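Local coordinates for protein farnesyl pyrophosphate synthetase (Staphylococcus aureus, PDB 5H9D) that probably makes heptaprenyl diphosphate by magnesium-dependent chain elongation of allylic diphosphates, in a complex with a second subunit, at residues S23-S26 with V27-Q30; Q103-A106 with I107-N111; A291-L294 with I295-P299. All coordinates share one frame; numbering follows the deposited sequence.

Contact 1: S23-S26 with V27-Q30; sequences SKDS and VLEQ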
loop_
_atom_site.group_PDB
_atom_site.type_symbol
_atom_site.label_atom_id
_atom_site.label_comp_id
_atom_site.label_asym_id
_atom_site.label_seq_id
_atom_site.Cartn_x
_atom_site.Cartn_y
_atom_site.Cartn_z
ATOM N N SER A 23 7.555 15.017 10.575
ATOM C CA SER A 23 6.507 15.793 9.937
ATOM C C SER A 23 6.158 17.126 10.589
ATOM O O SER A 23 6.398 17.346 11.766
ATOM C CB SER A 23 5.239 14.911 9.835
ATOM O OG SER A 23 4.035 15.643 9.665
ATOM N N LYS A 24 5.565 18.011 9.794
ATOM C CA LYS A 24 5.114 19.282 10.280
ATOM C C LYS A 24 3.980 19.002 11.271
ATOM O O LYS A 24 3.705 19.825 12.142
ATOM C CB LYS A 24 4.619 20.132 9.128
ATOM C CG LYS A 24 5.731 20.814 8.365
ATOM C CD LYS A 24 5.231 22.029 7.588
ATOM C CE LYS A 24 5.551 21.922 6.070
ATOM N NZ LYS A 24 4.770 22.923 5.221
ATOM N N ASP A 25 3.301 17.859 11.130
ATOM C CA ASP A 25 2.234 17.485 12.075
ATOM C C ASP A 25 2.806 16.456 13.036
ATOM O O ASP A 25 3.260 15.382 12.637
ATOM C CB ASP A 25 0.977 16.890 11.392
ATOM C CG ASP A 25 -0.116 16.476 12.418
ATOM O OD1 ASP A 25 -0.012 15.388 13.040
ATOM O OD2 ASP A 25 -1.087 17.244 12.617
ATOM N N SER A 26 2.742 16.819 14.307
ATOM C CA SER A 26 3.259 16.053 15.416
ATOM C C SER A 26 2.759 14.603 15.546
ATOM O O SER A 26 3.547 13.667 15.653
ATOM C CB SER A 26 2.977 16.862 16.675
ATOM O OG SER A 26 3.349 16.166 17.841
ATOM N N VAL A 27 1.450 14.414 15.554
ATOM C CA VAL A 27 0.904 13.060 15.662
ATOM C C VAL A 27 1.359 12.134 14.545
ATOM O O VAL A 27 1.739 11.030 14.818
ATOM C CB VAL A 27 -0.639 13.050 15.681
ATOM C CG1 VAL A 27 -1.147 11.605 15.682
ATOM C CG2 VAL A 27 -1.126 13.743 16.894
ATOM N N LEU A 28 1.299 12.576 13.296
ATOM C CA LEU A 28 1.746 11.741 12.192
ATOM C C LEU A 28 3.177 11.309 12.438
ATOM O O LEU A 28 3.544 10.213 12.045
ATOM C CB LEU A 28 1.664 12.486 10.860
ATOM C CG LEU A 28 0.515 12.163 9.905
ATOM C CD1 LEU A 28 -0.689 11.617 10.674
ATOM C CD2 LEU A 28 0.155 13.403 9.134
ATOM N N GLU A 29 3.977 12.158 13.095
ATOM C CA GLU A 29 5.365 11.822 13.392
ATOM C C GLU A 29 5.497 10.762 14.487
ATOM O O GLU A 29 6.317 9.843 14.380
ATOM C CB GLU A 29 6.140 13.061 13.816
ATOM C CG GLU A 29 7.615 12.810 13.912
ATOM C CD GLU A 29 8.391 14.086 13.914
ATOM O OE1 GLU A 29 7.974 15.005 13.171
ATOM O OE2 GLU A 29 9.416 14.163 14.644
ATOM N N GLN A 30 4.715 10.913 15.547
ATOM C CA GLN A 30 4.723 9.958 16.637
ATOM C C GLN A 30 4.156 8.611 16.189
ATOM O O GLN A 30 4.653 7.566 16.603
ATOM C CB GLN A 30 3.861 10.433 17.783
ATOM C CG GLN A 30 4.263 11.687 18.497
ATOM C CD GLN A 30 3.275 11.944 19.618
ATOM O OE1 GLN A 30 3.257 11.213 20.629
ATOM N NE2 GLN A 30 2.410 12.952 19.430
#

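Contact 2: Q103-A106 with I107-N111; sequences QTTA and ILTGN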
loop_
_atom_site.group_PDB
_atom_site.type_symbol
_atom_site.label_atom_id
_atom_site.label_comp_id
_atom_site.label_asym_id
_atom_site.label_seq_id
_atom_site.Cartn_x
_atom_site.Cartn_y
_atom_site.Cartn_z
ATOM N N GLN A 103 -9.179 6.021 14.515
ATOM C CA GLN A 103 -9.312 5.617 13.132
ATOM C C GLN A 103 -8.926 6.687 12.129
ATOM O O GLN A 103 -8.307 6.365 11.118
ATOM C CB GLN A 103 -10.742 5.128 12.864
ATOM C CG GLN A 103 -10.893 4.300 11.604
ATOM C CD GLN A 103 -12.302 3.696 11.443
ATOM O OE1 GLN A 103 -12.795 2.969 12.322
ATOM N NE2 GLN A 103 -12.947 3.992 10.309
ATOM N N THR A 104 -9.273 7.948 12.393
ATOM C CA THR A 104 -8.944 9.028 11.463
ATOM C C THR A 104 -7.436 9.138 11.359
ATOM O O THR A 104 -6.880 9.293 10.274
ATOM C CB THR A 104 -9.466 10.426 11.923
ATOM O OG1 THR A 104 -10.860 10.359 12.288
ATOM C CG2 THR A 104 -9.294 11.419 10.791
ATOM N N THR A 105 -6.778 9.071 12.508
ATOM C CA THR A 105 -5.332 9.171 12.552
ATOM C C THR A 105 -4.627 8.121 11.691
ATOM O O THR A 105 -3.781 8.466 10.866
ATOM C CB THR A 105 -4.836 9.072 14.005
ATOM O OG1 THR A 105 -5.382 10.157 14.757
ATOM C CG2 THR A 105 -3.326 9.152 14.075
ATOM N N ALA A 106 -4.981 6.849 11.882
ATOM C CA ALA A 106 -4.376 5.730 11.148
ATOM C C ALA A 106 -4.561 5.839 9.647
ATOM O O ALA A 106 -3.675 5.517 8.876
ATOM C CB ALA A 106 -4.947 4.401 11.634
ATOM N N ILE A 107 -5.725 6.276 9.227
ATOM C CA ILE A 107 -5.959 6.421 7.813
ATOM C C ILE A 107 -5.029 7.520 7.294
ATOM O O ILE A 107 -4.394 7.367 6.259
ATOM C CB ILE A 107 -7.446 6.759 7.562
ATOM C CG1 ILE A 107 -8.281 5.495 7.749
ATOM C CG2 ILE A 107 -7.662 7.298 6.168
ATOM C CD1 ILE A 107 -9.785 5.757 7.646
ATOM N N LEU A 108 -4.933 8.605 8.040
ATOM C CA LEU A 108 -4.107 9.715 7.669
ATOM C C LEU A 108 -2.642 9.338 7.660
ATOM O O LEU A 108 -1.893 9.753 6.743
ATOM C CB LEU A 108 -4.340 10.902 8.614
ATOM C CG LEU A 108 -5.624 11.730 8.431
ATOM C CD1 LEU A 108 -5.616 12.805 9.489
ATOM C CD2 LEU A 108 -5.708 12.390 7.046
ATOM N N THR A 109 -2.225 8.538 8.649
ATOM C CA THR A 109 -0.824 8.135 8.732
ATOM C C THR A 109 -0.458 7.304 7.511
ATOM O O THR A 109 0.608 7.483 6.924
ATOM C CB THR A 109 -0.501 7.359 10.047
ATOM O OG1 THR A 109 -0.922 8.121 11.186
ATOM C CG2 THR A 109 0.993 7.207 10.195
ATOM N N GLY A 110 -1.366 6.410 7.124
ATOM C CA GLY A 110 -1.156 5.571 5.966
ATOM C C GLY A 110 -0.975 6.396 4.704
ATOM O O GLY A 110 -0.108 6.079 3.888
ATOM N N ASN A 111 -1.785 7.441 4.523
ATOM C CA ASN A 111 -1.663 8.294 3.335
ATOM C C ASN A 111 -0.303 8.986 3.366
ATOM O O ASN A 111 0.404 9.097 2.335
ATOM C CB ASN A 111 -2.745 9.376 3.299
ATOM C CG ASN A 111 -4.147 8.818 3.274
ATOM O OD1 ASN A 111 -4.390 7.741 2.742
ATOM N ND2 ASN A 111 -5.079 9.561 3.841
#

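Contact 3: A291-L294 with I295-P299; sequences ALNL and ISELP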
loop_
_atom_site.group_PDB
_atom_site.type_symbol
_atom_site.label_atom_id
_atom_site.label_comp_id
_atom_site.label_asym_id
_atom_site.label_seq_id
_atom_site.Cartn_x
_atom_site.Cartn_y
_atom_site.Cartn_z
ATOM N N ALA A 291 14.106 -20.922 -5.921
ATOM C CA ALA A 291 14.849 -19.682 -5.739
ATOM C C ALA A 291 16.337 -19.944 -5.581
ATOM O O ALA A 291 17.150 -19.219 -6.141
ATOM C CB ALA A 291 14.308 -18.898 -4.540
ATOM N N LEU A 292 16.691 -20.984 -4.825
ATOM C CA LEU A 292 18.095 -21.340 -4.606
ATOM C C LEU A 292 18.788 -21.781 -5.888
ATOM O O LEU A 292 19.968 -21.536 -6.076
ATOM C CB LEU A 292 18.187 -22.419 -3.542
ATOM C CG LEU A 292 17.970 -21.726 -2.199
ATOM C CD1 LEU A 292 17.567 -22.697 -1.131
ATOM C CD2 LEU A 292 19.262 -21.030 -1.815
ATOM N N ASN A 293 18.040 -22.422 -6.777
ATOM C CA ASN A 293 18.596 -22.858 -8.048
ATOM C C ASN A 293 19.078 -21.627 -8.826
ATOM O O ASN A 293 20.213 -21.581 -9.308
ATOM C CB ASN A 293 17.542 -23.631 -8.865
ATOM C CG ASN A 293 17.984 -23.883 -10.302
ATOM O OD1 ASN A 293 19.038 -24.487 -10.548
ATOM N ND2 ASN A 293 17.187 -23.411 -11.258
ATOM N N LEU A 294 18.211 -20.632 -8.932
ATOM C CA LEU A 294 18.522 -19.399 -9.640
ATOM C C LEU A 294 19.590 -18.556 -8.954
ATOM O O LEU A 294 20.271 -17.772 -9.608
ATOM C CB LEU A 294 17.255 -18.556 -9.783
ATOM C CG LEU A 294 16.211 -18.984 -10.811
ATOM C CD1 LEU A 294 15.011 -18.086 -10.690
ATOM C CD2 LEU A 294 16.792 -18.869 -12.215
ATOM N N ILE A 295 19.740 -18.701 -7.643
ATOM C CA ILE A 295 20.704 -17.870 -6.951
ATOM C C ILE A 295 22.077 -18.392 -7.305
ATOM O O ILE A 295 23.065 -17.647 -7.395
ATOM C CB ILE A 295 20.465 -17.874 -5.389
ATOM C CG1 ILE A 295 19.114 -17.235 -5.067
ATOM C CG2 ILE A 295 21.572 -17.085 -4.662
ATOM C CD1 ILE A 295 18.732 -17.292 -3.612
ATOM N N SER A 296 22.120 -19.691 -7.539
ATOM C CA SER A 296 23.356 -20.362 -7.874
ATOM C C SER A 296 23.833 -19.917 -9.230
ATOM O O SER A 296 25.007 -19.656 -9.419
ATOM C CB SER A 296 23.125 -21.854 -7.832
ATOM O OG SER A 296 22.672 -22.203 -6.534
ATOM N N GLU A 297 22.911 -19.794 -10.166
ATOM C CA GLU A 297 23.263 -19.350 -11.493
ATOM C C GLU A 297 23.785 -17.904 -11.525
ATOM O O GLU A 297 23.957 -17.323 -12.595
ATOM C CB GLU A 297 22.050 -19.525 -12.406
ATOM C CG GLU A 297 21.721 -20.998 -12.662
ATOM C CD GLU A 297 20.353 -21.230 -13.302
ATOM O OE1 GLU A 297 19.927 -20.420 -14.171
ATOM O OE2 GLU A 297 19.710 -22.249 -12.942
ATOM N N LEU A 298 24.043 -17.321 -10.356
ATOM C CA LEU A 298 24.560 -15.949 -10.276
ATOM C C LEU A 298 26.059 -15.957 -9.913
ATOM O O LEU A 298 26.541 -16.881 -9.262
ATOM C CB LEU A 298 23.804 -15.140 -9.207
ATOM C CG LEU A 298 22.426 -14.499 -9.467
ATOM C CD1 LEU A 298 21.786 -14.120 -8.137
ATOM C CD2 LEU A 298 22.562 -13.261 -10.367
ATOM N N PRO A 299 26.807 -14.914 -10.320
ATOM C CA PRO A 299 28.244 -14.804 -10.030
ATOM C C PRO A 299 28.649 -14.961 -8.554
ATOM O O PRO A 299 28.056 -14.350 -7.653
ATOM C CB PRO A 299 28.599 -13.413 -10.572
ATOM C CG PRO A 299 27.303 -12.683 -10.533
ATOM C CD PRO A 299 26.327 -13.708 -11.013
#

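Contact 1: S23-S26 with V27-Q30
The N-terminal cap of helix 26-38 forms here. Asp25 stands at the N-cap position, and its carboxylate accepts from Leu28 N three residues on. The bond from Leu28 N to Asp25 OD1 is 3.1 Å long and close to straight, with an N-H...O angle of 170°. OD1 uses its anti lone pair, the one facing away from OD2. In Asp25 CG is anti to the backbone N (chi1 179°), which lays the carboxylate beside the residue's own carbonyl carbon, and from there OD1 comes within bonding distance of Leu28 N. OD2 is engaged too, by Ser110 of the subunit 1 chain, so one carboxylate serves both the cap and the interface.

An ST turn leads into the helix. Ser23 OG accepts from Asp25 N at 2.8 Å, which fixes the backbone just before the N-cap residue. The same hydroxyl bonds Glu106 of the subunit 1 chain. The carbonyls then take over: Ser26 O accepts from Gln30 N at 3.0 Å, the regular i to i+4 bond. Glu29 N finds weak bonds with Asp25 O and Ser26 O.

The capping bond is thus Asp25's alone; the ST turn precedes it, and regular helical bonding begins at Ser26 O. Acidic groups near a helix start would be expected to suit its positive end. Leu28 meanwhile leans on Phe112 of helix 103-121.

Glu29 closes the loop from the helix side. Its chain is extended beyond CG and reaches back over the turn to Ser23. OE1 accepts from Ser23 N at 2.6 Å, with the donor about 40° above the carboxylate plane.

Contact 2: Q103-A106 with I107-N111
With chi1 at -53°, Thr109 holds OG1 beside its own backbone N, and both atoms face Thr105 O one turn earlier. Thr105 has nearly the same torsion (-61°), and its methyl CG2 is anti to the backbone N. The two side chains lie side by side and point the same way, with Thr105 CG2 3.9 Å from Thr109 OG1.

Thr105 O therefore takes two donors. Thr109 N donates at 2.7 Å, the ordinary helical bond. Thr109 OG1 donates at 2.9 Å from above the carbonyl plane, 52° out of it. The other backbone bonds of this first part of helix 103-121 are regular: Leu108 N bonds Thr104 O at 3.0 Å and Gly110 N bonds Ala106 O at 3.0 Å, while Ile107 N bonds Gln103 O.

Thr104 and Leu108 form the second parallel pair. Thr104 CG2 meets Leu108 CD1 at 4.1 Å, a methyl-to-methyl contact. Gln103 CG lies 4.4 Å from Ile107 CD1, a looser contact.

The helix is enclosed on several flanks. Ala106 packs on Val80 and Val84 of helix 62-85, which by sequence runs into the first aspartate-rich motif of this family. His81 of that helix bonds Ile107 O. Asn111 bonds Asn105 of the subunit 1 chain, and Thr105 OG1 bonds Asp102.

The chemistry implies that Thr109, a buried residue, has its hydroxyl satisfied within its own helix. It spends its hydroxyl proton on the backbone carbonyl of Thr105, consistent with its packing on Ala31 and Ser32 of helix 26-38.

Contact 3: A291-L294 with I295-P299
Hydrogen bonds gather on Leu292 O. Ser296 offers it both its backbone N, at 3.2 Å, and its hydroxyl, with OG at 2.8 Å. The two donors arrive from opposite faces of the carbonyl plane. The serine torsion makes this possible: OG lies beside its own backbone N (chi1 -58°). The other backbone bonds between 291-294 and 295-299 are weak, among them Ile295 N to Ala291 O and Glu297 N to Asn293 O.

This is the last turn of helix 276-296. Glu297 is the first residue to leave helical angles, and the chain then runs on as a loop. Lys304 bonds Ser296 O and Leu298 O there, placing a positive charge where it would be expected to suit the helix end.

Apolar contact is confined to one pair across the turn. Leu292 CD2 meets Ile295 CD1 at 4.2 Å, and both residues rest on Leu308 and Thr311 of helix 302-315. Leu294 touches Met196 and Ile197 of helix 188-215, and Ile295 also reaches Ile197.

On the exposed flank the amide of Asn293 and the carboxylate of Glu297 lie close, their planes 75° apart, with Asn293 ND2 3.2 Å from Glu297 OE2.

From the N terminus the contacts come in series, and none nests in or crosses another. Contact 1 closes the loop after helix 6-20 and starts helix 26-38. Contact 2 follows at the start of helix 103-121. These two touch: Val27 CG1 packs on Thr105 CG2 at 3.7 Å, and Leu28 CD1 lies 3.5 Å from Thr109 OG1. Both also meet the subunit 1 chain, so together they join two helices to the interface. Contact 3 ends helix 276-296 across the chain's centre, about 41 Å from contact 2 and 43 Å from contact 1 between centres. It ties that helix to helices 188-215 and 302-315.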